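Local coordinates for protein L-lysine 6-oxidase (Marinomonas mediterranea, PDB 3WEU) that oxidises the side-chain amine of free L-lysine with a cysteine tryptophylquinone cofactor, releasing hydrogen peroxide that kills bacteria, at residues F478-C490 with G495-C507. Sequence-based numbering, arbitrary orientation.
Sequences FDVNGLTPERDEC and GCEPGDLTKRMAC
Glu489 meets Lys503 and Arg504 at the centre of a buried salt-bridge network, which ties the two loops flanking the short helix 489-492 of the C-terminal domain together. A bend at chi2 (-71°) folds the glutamate's carboxylate back alongside Asp500, where OE1 takes Lys503 NZ at 2.7 Å and OE2 takes Arg504 NH1 at 2.8 Å, each through a syn lone pair. The Glu489 and Asp500 carboxylates lie stacked, the planes 23° apart. Two such acids so close would probably repel each other, but lysine suits the place because its single ammonium, Lys503 NZ, bonds to both, reaching Asp500 OD1 from above the carboxylate plane; Lys92 gives that same oxygen a second cation. Asp488, the N-cap of helix 489-492, has a double task: OD1 accepts from Cys490 N and takes a weak bond from Arg504 NH2 as part of a salt bridge, the guanidinium turned well away from the carboxylate plane.

Beside these groups another carboxylate, Glu497, extends beyond CG to the backbone just after Leu483. OE1 accepts from Thr484 N in a nearly straight bond (2.8 Å, 170°), while OE2 takes the Thr484 hydroxyl, OG1, at 2.6 Å; a threonine suits the place because its amide and hydroxyl can serve one carboxylate together. The Phe478 ring stands almost perpendicular to that carboxylate and offers it an edge, CE1 lying 3.7 Å from OE2. Leu483 CD2 packs against the ring of Pro498, an apolar patch that strand 80-91 continues through Ala90. Arg487, extended from CG to NE, joins the network through NH1, by a long salt bridge and a shared water to Asp500 OD2. Gly495 has backbone angles that would jam a CB against the preceding carbonyl; NH1 and NH2 of Arg487 converge on Gly495 O, each at 2.8 Å and both from the same face of the carbonyl plane.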
loop_
_atom_site.group_PDB
_atom_site.type_symbol
_atom_site.label_atom_id
_atom_site.label_comp_id
_atom_site.label_asym_id
_atom_site.label_seq_id
_atom_site.Cartn_x
_atom_site.Cartn_y
_atom_site.Cartn_z
ATOM N N PHE A 478 -30.416 13.399 -27.525
ATOM C CA PHE A 478 -29.864 12.746 -26.377
ATOM C C PHE A 478 -30.839 11.863 -25.642
ATOM O O PHE A 478 -30.405 10.844 -25.018
ATOM C CB PHE A 478 -29.214 13.782 -25.412
ATOM C CG PHE A 478 -28.106 14.574 -26.057
ATOM C CD1 PHE A 478 -26.924 13.930 -26.487
ATOM C CD2 PHE A 478 -28.195 15.926 -26.164
ATOM C CE1 PHE A 478 -25.933 14.625 -27.119
ATOM C CE2 PHE A 478 -27.179 16.648 -26.761
ATOM C CZ PHE A 478 -26.053 15.991 -27.250
ATOM N N ASP A 479 -32.108 12.271 -25.636
ATOM C CA ASP A 479 -33.196 11.472 -25.043
ATOM C C ASP A 479 -33.059 9.998 -25.525
ATOM O O ASP A 479 -33.079 9.026 -24.722
ATOM C CB ASP A 479 -34.565 12.087 -25.438
ATOM C CG ASP A 479 -35.077 13.125 -24.411
ATOM O OD1 ASP A 479 -34.441 13.331 -23.323
ATOM O OD2 ASP A 479 -36.123 13.734 -24.678
ATOM N N VAL A 480 -32.838 9.857 -26.831
ATOM C CA VAL A 480 -32.807 8.529 -27.490
ATOM C C VAL A 480 -31.450 7.847 -27.458
ATOM O O VAL A 480 -31.373 6.642 -27.230
ATOM C CB VAL A 480 -33.300 8.676 -28.940
ATOM C CG1 VAL A 480 -33.087 7.399 -29.792
ATOM C CG2 VAL A 480 -34.755 9.141 -28.895
ATOM N N ASN A 481 -30.383 8.639 -27.572
ATOM C CA ASN A 481 -29.025 8.106 -27.769
ATOM C C ASN A 481 -28.067 8.216 -26.622
ATOM O O ASN A 481 -27.041 7.545 -26.548
ATOM C CB ASN A 481 -28.471 8.878 -28.958
ATOM C CG ASN A 481 -29.315 8.667 -30.199
ATOM O OD1 ASN A 481 -29.998 9.549 -30.713
ATOM N ND2 ASN A 481 -29.271 7.472 -30.664
ATOM N N GLY A 482 -28.387 9.083 -25.680
ATOM C CA GLY A 482 -27.437 9.384 -24.620
ATOM C C GLY A 482 -26.265 10.149 -25.217
ATOM O O GLY A 482 -26.320 10.662 -26.373
ATOM N N LEU A 483 -25.218 10.267 -24.396
ATOM C CA LEU A 483 -24.091 11.079 -24.736
ATOM C C LEU A 483 -23.036 10.254 -25.422
ATOM O O LEU A 483 -23.041 9.041 -25.293
ATOM C CB LEU A 483 -23.487 11.711 -23.461
ATOM C CG LEU A 483 -24.421 12.737 -22.818
ATOM C CD1 LEU A 483 -23.839 13.136 -21.459
ATOM C CD2 LEU A 483 -24.681 13.981 -23.670
ATOM N N THR A 484 -22.095 10.908 -26.114
ATOM C CA THR A 484 -21.129 10.138 -26.961
ATOM C C THR A 484 -19.787 10.074 -26.235
ATOM O O THR A 484 -19.108 11.081 -26.121
ATOM C CB THR A 484 -20.988 10.793 -28.304
ATOM O OG1 THR A 484 -22.248 11.323 -28.760
ATOM C CG2 THR A 484 -20.307 9.835 -29.357
ATOM N N PRO A 485 -19.426 8.925 -25.661
ATOM C CA PRO A 485 -18.261 8.952 -24.743
ATOM C C PRO A 485 -16.905 9.306 -25.391
ATOM O O PRO A 485 -16.072 10.044 -24.821
ATOM C CB PRO A 485 -18.258 7.523 -24.143
ATOM C CG PRO A 485 -19.082 6.692 -25.103
ATOM C CD PRO A 485 -20.164 7.640 -25.557
ATOM N N GLU A 486 -16.707 8.882 -26.626
ATOM C CA GLU A 486 -15.400 9.020 -27.244
ATOM C C GLU A 486 -15.298 10.262 -28.104
ATOM O O GLU A 486 -14.236 10.558 -28.603
ATOM C CB GLU A 486 -15.016 7.729 -28.024
ATOM C CG GLU A 486 -15.947 7.282 -29.079
ATOM C CD GLU A 486 -17.112 6.479 -28.473
ATOM O OE1 GLU A 486 -17.006 5.217 -28.150
ATOM O OE2 GLU A 486 -18.132 7.158 -28.316
ATOM N N ARG A 487 -16.370 11.035 -28.250
ATOM C CA ARG A 487 -16.395 12.157 -29.171
ATOM C C ARG A 487 -15.579 13.343 -28.624
ATOM O O ARG A 487 -15.875 13.848 -27.528
ATOM C CB ARG A 487 -17.821 12.640 -29.429
ATOM C CG ARG A 487 -17.934 13.840 -30.320
ATOM C CD ARG A 487 -19.367 14.215 -30.642
ATOM N NE ARG A 487 -19.484 15.369 -31.518
ATOM C CZ ARG A 487 -19.383 16.624 -31.086
ATOM N NH1 ARG A 487 -19.151 16.829 -29.775
ATOM N NH2 ARG A 487 -19.487 17.646 -31.914
ATOM N N ASP A 488 -14.598 13.781 -29.396
ATOM C CA ASP A 488 -13.885 15.021 -29.113
ATOM C C ASP A 488 -14.500 16.170 -29.892
ATOM O O ASP A 488 -14.379 16.294 -31.094
ATOM C CB ASP A 488 -12.426 14.878 -29.465
ATOM C CG ASP A 488 -11.589 16.079 -28.992
ATOM O OD1 ASP A 488 -12.185 17.076 -28.522
ATOM O OD2 ASP A 488 -10.363 16.007 -29.071
ATOM N N GLU A 489 -15.194 17.052 -29.173
ATOM C CA GLU A 489 -15.719 18.239 -29.752
ATOM C C GLU A 489 -14.717 19.116 -30.436
ATOM O O GLU A 489 -15.055 19.875 -31.368
ATOM C CB GLU A 489 -16.419 19.031 -28.659
ATOM C CG GLU A 489 -15.485 19.667 -27.591
ATOM C CD GLU A 489 -14.828 18.689 -26.615
ATOM O OE1 GLU A 489 -15.107 17.441 -26.550
ATOM O OE2 GLU A 489 -14.003 19.208 -25.804
ATOM N N CYS A 490 -13.458 19.090 -29.967
ATOM C CA CYS A 490 -12.410 19.825 -30.711
ATOM C C CYS A 490 -12.003 19.213 -32.053
ATOM O O CYS A 490 -11.550 19.932 -32.923
ATOM C CB CYS A 490 -11.158 19.951 -29.872
ATOM S SG CYS A 490 -11.505 20.959 -28.370
ATOM N N GLY A 495 -19.701 21.107 -32.220
ATOM C CA GLY A 495 -20.288 21.580 -30.965
ATOM C C GLY A 495 -19.961 20.719 -29.805
ATOM O O GLY A 495 -19.386 19.664 -29.944
ATOM N N CYS A 496 -20.427 21.152 -28.624
ATOM C CA CYS A 496 -20.167 20.412 -27.413
ATOM C C CYS A 496 -21.382 19.668 -26.949
ATOM O O CYS A 496 -22.486 20.137 -27.095
ATOM C CB CYS A 496 -19.757 21.385 -26.289
ATOM S SG CYS A 496 -18.285 22.314 -26.749
ATOM N N GLU A 497 -21.130 18.597 -26.238
ATOM C CA GLU A 497 -22.158 17.871 -25.551
ATOM C C GLU A 497 -21.997 18.208 -24.088
ATOM O O GLU A 497 -20.899 18.572 -23.691
ATOM C CB GLU A 497 -21.889 16.398 -25.644
ATOM C CG GLU A 497 -22.170 15.876 -27.033
ATOM C CD GLU A 497 -22.141 14.358 -27.161
ATOM O OE1 GLU A 497 -21.752 13.643 -26.222
ATOM O OE2 GLU A 497 -22.529 13.903 -28.260
ATOM N N PRO A 498 -23.009 17.932 -23.292
ATOM C CA PRO A 498 -22.920 17.935 -21.841
ATOM C C PRO A 498 -21.742 17.068 -21.336
ATOM O O PRO A 498 -21.503 15.936 -21.778
ATOM C CB PRO A 498 -24.255 17.386 -21.388
ATOM C CG PRO A 498 -25.195 17.745 -22.455
ATOM C CD PRO A 498 -24.402 17.846 -23.747
ATOM N N GLY A 499 -20.974 17.638 -20.406
ATOM C CA GLY A 499 -19.797 16.997 -19.901
ATOM C C GLY A 499 -18.526 17.378 -20.646
ATOM O O GLY A 499 -17.421 17.140 -20.114
ATOM N N ASP A 500 -18.628 18.060 -21.765
ATOM C CA ASP A 500 -17.443 18.298 -22.564
ATOM C C ASP A 500 -16.453 19.305 -21.974
ATOM O O ASP A 500 -15.230 19.163 -22.145
ATOM C CB ASP A 500 -17.797 18.632 -24.008
ATOM C CG ASP A 500 -18.147 17.380 -24.835
ATOM O OD1 ASP A 500 -18.015 16.258 -24.322
ATOM O OD2 ASP A 500 -18.577 17.629 -25.968
ATOM N N LEU A 501 -16.963 20.346 -21.316
ATOM C CA LEU A 501 -16.076 21.392 -20.796
ATOM C C LEU A 501 -15.283 20.971 -19.568
ATOM O O LEU A 501 -14.223 21.551 -19.308
ATOM C CB LEU A 501 -16.814 22.709 -20.560
ATOM C CG LEU A 501 -16.904 23.606 -21.784
ATOM C CD1 LEU A 501 -17.472 22.944 -22.954
ATOM C CD2 LEU A 501 -17.675 24.871 -21.483
ATOM N N THR A 502 -15.725 19.945 -18.829
ATOM C CA THR A 502 -15.010 19.532 -17.610
ATOM C C THR A 502 -14.370 18.155 -17.698
ATOM O O THR A 502 -13.691 17.705 -16.793
ATOM C CB THR A 502 -15.915 19.596 -16.360
ATOM O OG1 THR A 502 -17.069 18.745 -16.514
ATOM C CG2 THR A 502 -16.341 21.112 -16.099
ATOM N N LYS A 503 -14.562 17.436 -18.788
ATOM C CA LYS A 503 -14.186 16.031 -18.749
ATOM C C LYS A 503 -12.706 15.789 -18.673
ATOM O O LYS A 503 -12.273 14.724 -18.186
ATOM C CB LYS A 503 -14.748 15.296 -19.965
ATOM C CG LYS A 503 -14.184 15.748 -21.270
ATOM C CD LYS A 503 -15.030 15.262 -22.429
ATOM C CE LYS A 503 -14.562 15.858 -23.761
ATOM N NZ LYS A 503 -15.240 15.212 -24.951
ATOM N N ARG A 504 -11.921 16.720 -19.166
ATOM C CA ARG A 504 -10.467 16.554 -19.182
ATOM C C ARG A 504 -9.801 16.694 -17.825
ATOM O O ARG A 504 -8.657 16.262 -17.620
ATOM C CB ARG A 504 -9.849 17.571 -20.149
ATOM C CG ARG A 504 -10.130 17.195 -21.587
ATOM C CD ARG A 504 -9.671 18.318 -22.476
ATOM N NE ARG A 504 -9.809 18.007 -23.905
ATOM C CZ ARG A 504 -10.953 18.067 -24.564
ATOM N NH1 ARG A 504 -12.092 18.389 -23.908
ATOM N NH2 ARG A 504 -10.977 17.766 -25.860
ATOM N N MET A 505 -10.510 17.306 -16.871
ATOM C CA MET A 505 -9.945 17.639 -15.580
ATOM C C MET A 505 -9.748 16.367 -14.764
ATOM O O MET A 505 -10.244 15.289 -15.134
ATOM C CB MET A 505 -10.856 18.597 -14.797
ATOM C CG MET A 505 -11.383 19.799 -15.558
ATOM S SD MET A 505 -10.127 20.676 -16.510
ATOM C CE MET A 505 -9.372 21.572 -15.173
ATOM N N ALA A 506 -9.039 16.489 -13.643
ATOM C CA ALA A 506 -8.785 15.305 -12.843
ATOM C C ALA A 506 -10.076 14.694 -12.341
ATOM O O ALA A 506 -11.085 15.366 -12.066
ATOM C CB ALA A 506 -7.860 15.596 -11.674
ATOM N N CYS A 507 -10.023 13.379 -12.237
ATOM C CA CYS A 507 -11.136 12.553 -11.756
ATOM C C CYS A 507 -10.667 11.714 -10.598
ATOM O O CYS A 507 -9.976 10.669 -10.801
ATOM C CB CYS A 507 -11.613 11.682 -12.901
ATOM S SG CYS A 507 -13.135 10.823 -12.440
HETATM O O HOH W 1 -18.496 15.322 -27.482
HETATM O O HOH W 2 -8.947 17.951 -27.917
HETATM O O HOH W 3 -17.042 21.754 -31.612
HETATM O O HOH W 4 -14.352 21.232 -24.100
#